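Local coordinates for protein enoyl-CoA hydratase/isomerase (Pseudomonas aeruginosa, PDB 3LAO) that probably adds water to the double bond of a steroid-derived enoyl-CoA thioester, as a homotrimeric member of the enoyl-CoA hydratase/isomerase (crotonase) family, at residues B[118-126]-B[150-158]; B[132-143]-B[170-181]. All blocks are in the same frame, centred on the assembly; numbering follows the deposited sequence.

Contact 1: residues B[118-126]-B[150-158]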
# COMPACT_ATOMS: atom_id res chain seq x y z
N THR B 118 16.34 13.94 6.15
CA THR B 118 16.71 13.39 4.85
C THR B 118 17.02 11.90 4.95
O THR B 118 16.13 11.06 4.84
CB THR B 118 17.93 14.13 4.26
OG1 THR B 118 18.20 15.31 5.04
CG2 THR B 118 17.66 14.53 2.82
N ALA B 119 18.30 11.59 5.15
CA ALA B 119 18.79 10.23 4.94
C ALA B 119 18.33 9.30 6.06
O ALA B 119 18.37 8.08 5.92
CB ALA B 119 20.31 10.23 4.83
N GLY B 120 17.90 9.89 7.17
CA GLY B 120 17.49 9.12 8.33
C GLY B 120 16.09 8.56 8.19
O GLY B 120 15.82 7.42 8.58
N ILE B 121 15.19 9.36 7.63
CA ILE B 121 13.87 8.87 7.23
C ILE B 121 13.98 7.58 6.42
O ILE B 121 13.40 6.56 6.79
CB ILE B 121 13.11 9.92 6.41
CG1 ILE B 121 12.83 11.17 7.25
CG2 ILE B 121 11.81 9.34 5.87
CD1 ILE B 121 12.15 12.28 6.49
N GLU B 122 14.72 7.64 5.32
CA GLU B 122 14.83 6.51 4.41
C GLU B 122 15.49 5.35 5.12
O GLU B 122 15.17 4.19 4.87
CB GLU B 122 15.62 6.89 3.16
CG GLU B 122 14.86 6.58 1.83
CD GLU B 122 15.01 5.10 1.36
OE1 GLU B 122 14.17 4.24 1.74
OE2 GLU B 122 15.97 4.78 0.61
N LEU B 123 16.38 5.66 6.04
CA LEU B 123 17.10 4.64 6.75
C LEU B 123 16.08 3.94 7.64
O LEU B 123 16.04 2.72 7.74
CB LEU B 123 18.20 5.28 7.57
CG LEU B 123 19.24 4.41 8.23
CD1 LEU B 123 19.88 3.49 7.20
CD2 LEU B 123 20.27 5.33 8.88
N MSE B 124 15.22 4.75 8.25
CA MSE B 124 14.19 4.23 9.11
C MSE B 124 13.16 3.36 8.39
O MSE B 124 12.67 2.38 8.94
CB MSE B 124 13.49 5.39 9.78
CG MSE B 124 12.59 4.98 10.87
SE MSE B 124 11.65 6.52 11.53
CE MSE B 124 10.52 6.89 9.99
N LEU B 125 12.83 3.70 7.15
CA LEU B 125 11.79 2.95 6.42
C LEU B 125 12.31 1.66 5.82
O LEU B 125 11.57 0.90 5.24
CB LEU B 125 11.19 3.79 5.30
CG LEU B 125 10.50 5.08 5.71
CD1 LEU B 125 10.22 5.95 4.47
CD2 LEU B 125 9.23 4.72 6.47
N ASN B 126 13.61 1.43 5.93
CA ASN B 126 14.20 0.22 5.45
C ASN B 126 14.19 -0.84 6.55
O ASN B 126 14.63 -1.96 6.37
CB ASN B 126 15.62 0.49 5.01
CG ASN B 126 16.22 -0.67 4.25
OD1 ASN B 126 15.73 -1.03 3.18
ND2 ASN B 126 17.27 -1.28 4.82
N LEU B 150 22.21 10.31 -1.97
CA LEU B 150 22.05 9.05 -1.24
C LEU B 150 20.97 9.25 -0.17
O LEU B 150 20.75 10.38 0.30
CB LEU B 150 23.41 8.60 -0.64
CG LEU B 150 23.56 7.14 -0.16
CD1 LEU B 150 25.02 6.75 -0.18
CD2 LEU B 150 22.91 6.87 1.22
N GLY B 151 20.29 8.18 0.20
CA GLY B 151 19.16 8.29 1.11
C GLY B 151 18.10 9.16 0.48
O GLY B 151 17.18 9.63 1.16
N GLY B 152 18.22 9.39 -0.83
CA GLY B 152 17.23 10.13 -1.58
C GLY B 152 15.86 9.51 -1.39
O GLY B 152 15.75 8.37 -0.92
N SER B 153 14.82 10.26 -1.74
CA SER B 153 13.44 9.81 -1.53
C SER B 153 13.08 8.51 -2.27
O SER B 153 13.56 8.23 -3.37
CB SER B 153 12.44 10.91 -1.89
OG SER B 153 11.12 10.39 -1.91
N THR B 154 12.20 7.74 -1.66
CA THR B 154 11.97 6.39 -2.11
C THR B 154 10.51 6.14 -2.36
O THR B 154 9.69 7.01 -2.13
CB THR B 154 12.41 5.40 -1.05
OG1 THR B 154 12.50 6.08 0.22
CG2 THR B 154 13.75 4.81 -1.43
N VAL B 155 10.22 4.93 -2.79
CA VAL B 155 8.85 4.46 -2.91
C VAL B 155 8.29 4.02 -1.56
O VAL B 155 7.06 3.88 -1.40
CB VAL B 155 8.81 3.26 -3.80
CG1 VAL B 155 7.60 3.35 -4.73
CG2 VAL B 155 10.12 3.20 -4.56
N ARG B 156 9.19 3.78 -0.60
CA ARG B 156 8.79 3.30 0.71
C ARG B 156 7.87 4.31 1.39
O ARG B 156 6.83 3.94 1.96
CB ARG B 156 10.01 2.96 1.57
CG ARG B 156 10.90 1.94 0.87
CD ARG B 156 11.57 0.95 1.82
NE ARG B 156 12.42 0.04 1.05
CZ ARG B 156 13.75 0.11 0.94
NH1 ARG B 156 14.44 1.07 1.60
NH2 ARG B 156 14.38 -0.77 0.17
N PHE B 157 8.24 5.58 1.29
CA PHE B 157 7.43 6.63 1.88
C PHE B 157 5.96 6.57 1.34
O PHE B 157 5.01 6.44 2.13
CB PHE B 157 8.10 7.97 1.64
CG PHE B 157 7.70 9.05 2.62
CD1 PHE B 157 6.44 9.05 3.19
CD2 PHE B 157 8.57 10.08 2.93
CE1 PHE B 157 6.05 10.03 4.06
CE2 PHE B 157 8.19 11.08 3.79
CZ PHE B 157 6.92 11.06 4.35
N PRO B 158 5.77 6.59 -0.00
CA PRO B 158 4.38 6.51 -0.51
C PRO B 158 3.70 5.19 -0.18
O PRO B 158 2.50 5.23 0.07
CB PRO B 158 4.53 6.66 -2.03
CG PRO B 158 5.89 7.30 -2.24
CD PRO B 158 6.74 7.00 -1.05

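Contact 2: residues B[132-143]-B[170-181]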
# COMPACT_ATOMS: atom_id res chain seq x y z
N ALA B 132 10.15 5.65 17.71
CA ALA B 132 10.62 7.01 17.85
C ALA B 132 10.18 7.65 19.18
O ALA B 132 9.09 7.39 19.69
CB ALA B 132 10.13 7.88 16.68
N ALA B 133 11.06 8.48 19.71
CA ALA B 133 10.78 9.32 20.88
C ALA B 133 9.77 10.37 20.47
O ALA B 133 9.86 10.94 19.39
CB ALA B 133 12.08 10.00 21.34
N ARG B 134 8.77 10.59 21.32
CA ARG B 134 7.87 11.72 21.15
C ARG B 134 8.68 12.98 20.93
O ARG B 134 9.68 13.22 21.63
CB ARG B 134 7.02 11.87 22.40
CG ARG B 134 6.05 13.02 22.38
CD ARG B 134 4.82 12.65 23.21
NE ARG B 134 3.95 11.75 22.46
CZ ARG B 134 3.65 10.50 22.83
NH1 ARG B 134 4.15 9.98 23.95
NH2 ARG B 134 2.83 9.77 22.07
N GLY B 135 8.29 13.79 19.94
CA GLY B 135 9.04 15.01 19.69
C GLY B 135 10.21 14.86 18.74
O GLY B 135 10.93 15.83 18.47
N THR B 136 10.44 13.67 18.21
CA THR B 136 11.45 13.51 17.19
C THR B 136 10.96 14.27 15.96
O THR B 136 9.77 14.32 15.69
CB THR B 136 11.63 12.02 16.85
OG1 THR B 136 12.10 11.33 18.01
CG2 THR B 136 12.58 11.85 15.67
N ARG B 137 11.88 14.86 15.21
CA ARG B 137 11.52 15.71 14.09
C ARG B 137 12.05 15.12 12.81
O ARG B 137 13.17 14.71 12.75
CB ARG B 137 12.17 17.08 14.23
CG ARG B 137 11.73 17.92 15.42
CD ARG B 137 12.83 18.98 15.68
NE ARG B 137 12.70 20.21 14.87
CZ ARG B 137 13.72 21.01 14.51
NH1 ARG B 137 14.98 20.72 14.85
NH2 ARG B 137 13.48 22.10 13.79
N PHE B 138 11.25 15.19 11.77
CA PHE B 138 11.60 14.58 10.52
C PHE B 138 11.43 15.62 9.46
O PHE B 138 10.46 16.41 9.50
CB PHE B 138 10.59 13.45 10.21
CG PHE B 138 10.62 12.31 11.20
CD1 PHE B 138 9.76 12.28 12.29
CD2 PHE B 138 11.53 11.25 11.05
CE1 PHE B 138 9.80 11.20 13.22
CE2 PHE B 138 11.58 10.14 11.97
CZ PHE B 138 10.71 10.11 13.04
N ALA B 139 12.30 15.60 8.48
CA ALA B 139 11.96 16.35 7.29
C ALA B 139 12.77 15.90 6.10
O ALA B 139 13.89 15.45 6.24
CB ALA B 139 12.12 17.91 7.55
N HIS B 140 12.16 16.00 4.93
CA HIS B 140 12.83 15.78 3.67
C HIS B 140 13.35 17.07 3.05
O HIS B 140 12.81 17.57 2.05
CB HIS B 140 11.85 15.12 2.71
CG HIS B 140 12.24 13.73 2.36
ND1 HIS B 140 11.70 12.63 2.99
CD2 HIS B 140 13.14 13.25 1.47
CE1 HIS B 140 12.24 11.54 2.49
NE2 HIS B 140 13.12 11.89 1.57
N LEU B 141 14.40 17.61 3.65
CA LEU B 141 14.92 18.92 3.30
C LEU B 141 15.59 19.01 1.93
O LEU B 141 15.88 20.09 1.45
CB LEU B 141 15.90 19.40 4.37
CG LEU B 141 15.39 19.37 5.81
CD1 LEU B 141 16.52 19.65 6.77
CD2 LEU B 141 14.28 20.37 6.01
N GLU B 142 15.84 17.87 1.31
CA GLU B 142 16.51 17.85 0.01
C GLU B 142 15.85 18.72 -1.05
O GLU B 142 16.53 19.39 -1.81
CB GLU B 142 16.62 16.43 -0.53
CG GLU B 142 16.65 16.39 -2.04
CD GLU B 142 15.33 15.98 -2.66
OE1 GLU B 142 15.20 16.06 -3.89
OE2 GLU B 142 14.43 15.55 -1.91
N VAL B 143 14.53 18.68 -1.11
CA VAL B 143 13.80 19.43 -2.13
C VAL B 143 14.18 20.89 -2.11
O VAL B 143 14.43 21.49 -3.14
CB VAL B 143 12.29 19.33 -1.97
CG1 VAL B 143 11.72 18.47 -3.07
CG2 VAL B 143 11.92 18.78 -0.60
N ILE B 170 7.41 15.26 0.92
CA ILE B 170 8.54 15.12 0.04
C ILE B 170 8.68 16.38 -0.83
O ILE B 170 9.77 16.94 -0.94
CB ILE B 170 8.38 13.87 -0.83
CG1 ILE B 170 8.55 12.59 0.02
CG2 ILE B 170 9.39 13.85 -1.95
CD1 ILE B 170 7.98 11.35 -0.68
N LEU B 171 7.59 16.82 -1.44
CA LEU B 171 7.65 17.93 -2.39
C LEU B 171 7.76 19.27 -1.70
O LEU B 171 7.98 20.27 -2.35
CB LEU B 171 6.46 17.93 -3.36
CG LEU B 171 6.30 16.67 -4.21
CD1 LEU B 171 5.10 16.74 -5.18
CD2 LEU B 171 7.57 16.31 -4.97
N THR B 172 7.64 19.32 -0.38
CA THR B 172 7.63 20.62 0.27
C THR B 172 8.81 20.78 1.18
O THR B 172 9.31 21.88 1.41
CB THR B 172 6.36 20.81 1.14
OG1 THR B 172 6.23 19.69 2.03
CG2 THR B 172 5.11 20.93 0.27
N GLY B 173 9.23 19.68 1.76
CA GLY B 173 10.33 19.72 2.70
C GLY B 173 9.83 20.02 4.09
O GLY B 173 10.61 20.12 5.01
N ASP B 174 8.52 20.13 4.25
CA ASP B 174 7.96 20.47 5.57
C ASP B 174 8.34 19.47 6.64
O ASP B 174 8.53 18.28 6.37
CB ASP B 174 6.44 20.60 5.51
CG ASP B 174 5.99 21.97 5.04
OD1 ASP B 174 6.71 22.95 5.34
OD2 ASP B 174 4.94 22.07 4.37
N GLU B 175 8.41 19.98 7.86
CA GLU B 175 8.80 19.21 9.03
C GLU B 175 7.58 18.51 9.64
O GLU B 175 6.48 19.07 9.64
CB GLU B 175 9.39 20.15 10.08
CG GLU B 175 10.04 19.42 11.25
CD GLU B 175 10.70 20.36 12.25
OE1 GLU B 175 11.76 20.94 11.93
OE2 GLU B 175 10.18 20.51 13.38
N PHE B 176 7.76 17.27 10.13
CA PHE B 176 6.70 16.61 10.89
C PHE B 176 7.29 15.97 12.10
O PHE B 176 8.51 15.80 12.17
CB PHE B 176 5.92 15.59 10.07
CG PHE B 176 6.79 14.62 9.27
CD1 PHE B 176 7.43 15.04 8.12
CD2 PHE B 176 6.89 13.27 9.66
CE1 PHE B 176 8.19 14.17 7.38
CE2 PHE B 176 7.63 12.39 8.93
CZ PHE B 176 8.28 12.84 7.78
N ASP B 177 6.45 15.64 13.07
CA ASP B 177 6.96 15.02 14.27
C ASP B 177 6.57 13.54 14.34
O ASP B 177 5.92 13.01 13.42
CB ASP B 177 6.57 15.79 15.56
CG ASP B 177 5.06 15.79 15.84
OD1 ASP B 177 4.32 15.13 15.09
OD2 ASP B 177 4.62 16.47 16.81
N ALA B 178 6.98 12.91 15.44
CA ALA B 178 6.75 11.50 15.68
C ALA B 178 5.27 11.11 15.57
O ALA B 178 4.95 10.02 15.08
CB ALA B 178 7.29 11.12 17.02
N ASP B 179 4.37 11.98 16.00
CA ASP B 179 2.96 11.59 15.99
C ASP B 179 2.39 11.56 14.59
O ASP B 179 1.54 10.70 14.25
CB ASP B 179 2.14 12.44 16.95
CG ASP B 179 2.27 11.98 18.39
OD1 ASP B 179 2.65 12.80 19.25
OD2 ASP B 179 2.04 10.78 18.66
N GLU B 180 2.87 12.48 13.76
CA GLU B 180 2.47 12.55 12.37
C GLU B 180 3.09 11.38 11.57
O GLU B 180 2.44 10.76 10.70
CB GLU B 180 2.89 13.92 11.81
CG GLU B 180 2.55 14.16 10.33
CD GLU B 180 1.07 14.34 10.03
OE1 GLU B 180 0.24 14.20 10.96
OE2 GLU B 180 0.74 14.62 8.86
N ALA B 181 4.34 11.06 11.88
CA ALA B 181 4.97 9.89 11.29
C ALA B 181 4.20 8.57 11.63
O ALA B 181 4.00 7.72 10.76
CB ALA B 181 6.45 9.83 11.64
O HOH W 1 5.49 13.65 18.51
O HOH W 2 9.40 16.76 4.41

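Contact 1: residues B[118-126]-B[150-158]
Ala-119, in the first turn of helix 119-125, lies against the backbone of Gly-151, their CA atoms 4.3 Å apart; Gly-151, with positive phi, also brings its O to 3.7 Å from Glu-122 CB. Two residues on, Ile-121 sends CG2 to within 4.4 Å of Phe-157 CD2, a loose apolar touch. Glu-122 carries much of the contact. Its chain bends at chi2 (-84°), which carries the carboxylate across to Thr-154, whose side chain comes from the opposite direction; the Glu-122 OE1 to Thr-154 OG1 distance is 2.9 Å. Arg-156 NH1 donates to Glu-122 OE1 at 3.2 Å, a salt bridge whose hydrogen bond is weak (121° at the hydrogen), with the two side chains crossing at about a right angle. Leu-125 rests its CB 4.0 Å from Arg-156 CB and reaches Phe-157 CB with CD1 at 4.1 Å. At the helix end, Asn-126 lays OD1 over one face of the Arg-156 guanidinium, 2.9 Å from NH1 but at an angle too poor for a hydrogen bond. The guanidinium spends its stronger bonds elsewhere, on Asp-227 through NE and on the carbonyls of Trp-97 and Gly-98 through NH1 and NH2. In crotonase-fold enzymes the start of the equivalent helix lends a peptide N-H to the oxyanion hole, and helix 119-125 probably does likewise. Two carboxylates, Asp-227 and more weakly Glu-122, probably balance the charge of Arg-156, while the two carbonyls help fix how its guanidinium is turned in a largely buried setting.

Contact 2: residues B[132-143]-B[170-181]
Phe-138 sets its CB over one face of the Phe-176 ring, 3.5 Å from the centroid and 18° off the ring normal, a CH-pi contact. Phe-176 meets it there because its own CG lies between the backbone N and the carbonyl carbon (chi1 48°), which folds the ring back toward strand 137-139. From CB the Phe-138 ring runs off sidelong: CG is still 3.8 Å from Phe-176 CE2, but the two planes, although nearly parallel, are slid so far apart that the rings barely overlap. CD1 passes Phe-176 O at 3.7 Å, and CE1 lies 3.9 Å from both Ala-178 CA and Ala-181 CB, at the start of helix 178-183. Beyond these segments, Cys-116 and Met-124 also touch this side chain. Strand 175-177 is an outer strand of a small three-stranded sheet beside the main sheet of the crotonase fold, and pairs antiparallel with the central strand 137-139; strand 115-117 is the third. Between these two strands Phe-138 and Phe-176 are a hydrogen-bonded pair, Phe-138 N to Phe-176 O 2.8 Å, Phe-176 N to Phe-138 O 2.9 Å. On the other face Arg-137 bridges to Glu-175, NE meeting OE2 at 2.9 Å from above the carboxylate plane and NH2 reaching OE1.

How the contacts relate
Contacts 1 and 2 have centres about 12 Å apart and touch directly; along the chain their segments alternate. Thr-118 N lies 2.9 Å from Ala-139 O, a probable hydrogen bond that ties the residue preceding helix 119-125 to strand 137-139. Ile-121 belongs to both neighbourhoods: its CD1 packs 3.5 Å from His-140 ND1, and its side chain also touches Phe-138 and Phe-176. Phe-157 of contact 1 likewise reaches Phe-176 and Ile-170. The small sheet of contact 2 thus backs the helix that probably lines the active site. Both contacts also border the second subunit, and substrate probably binds in tunnels between subunits.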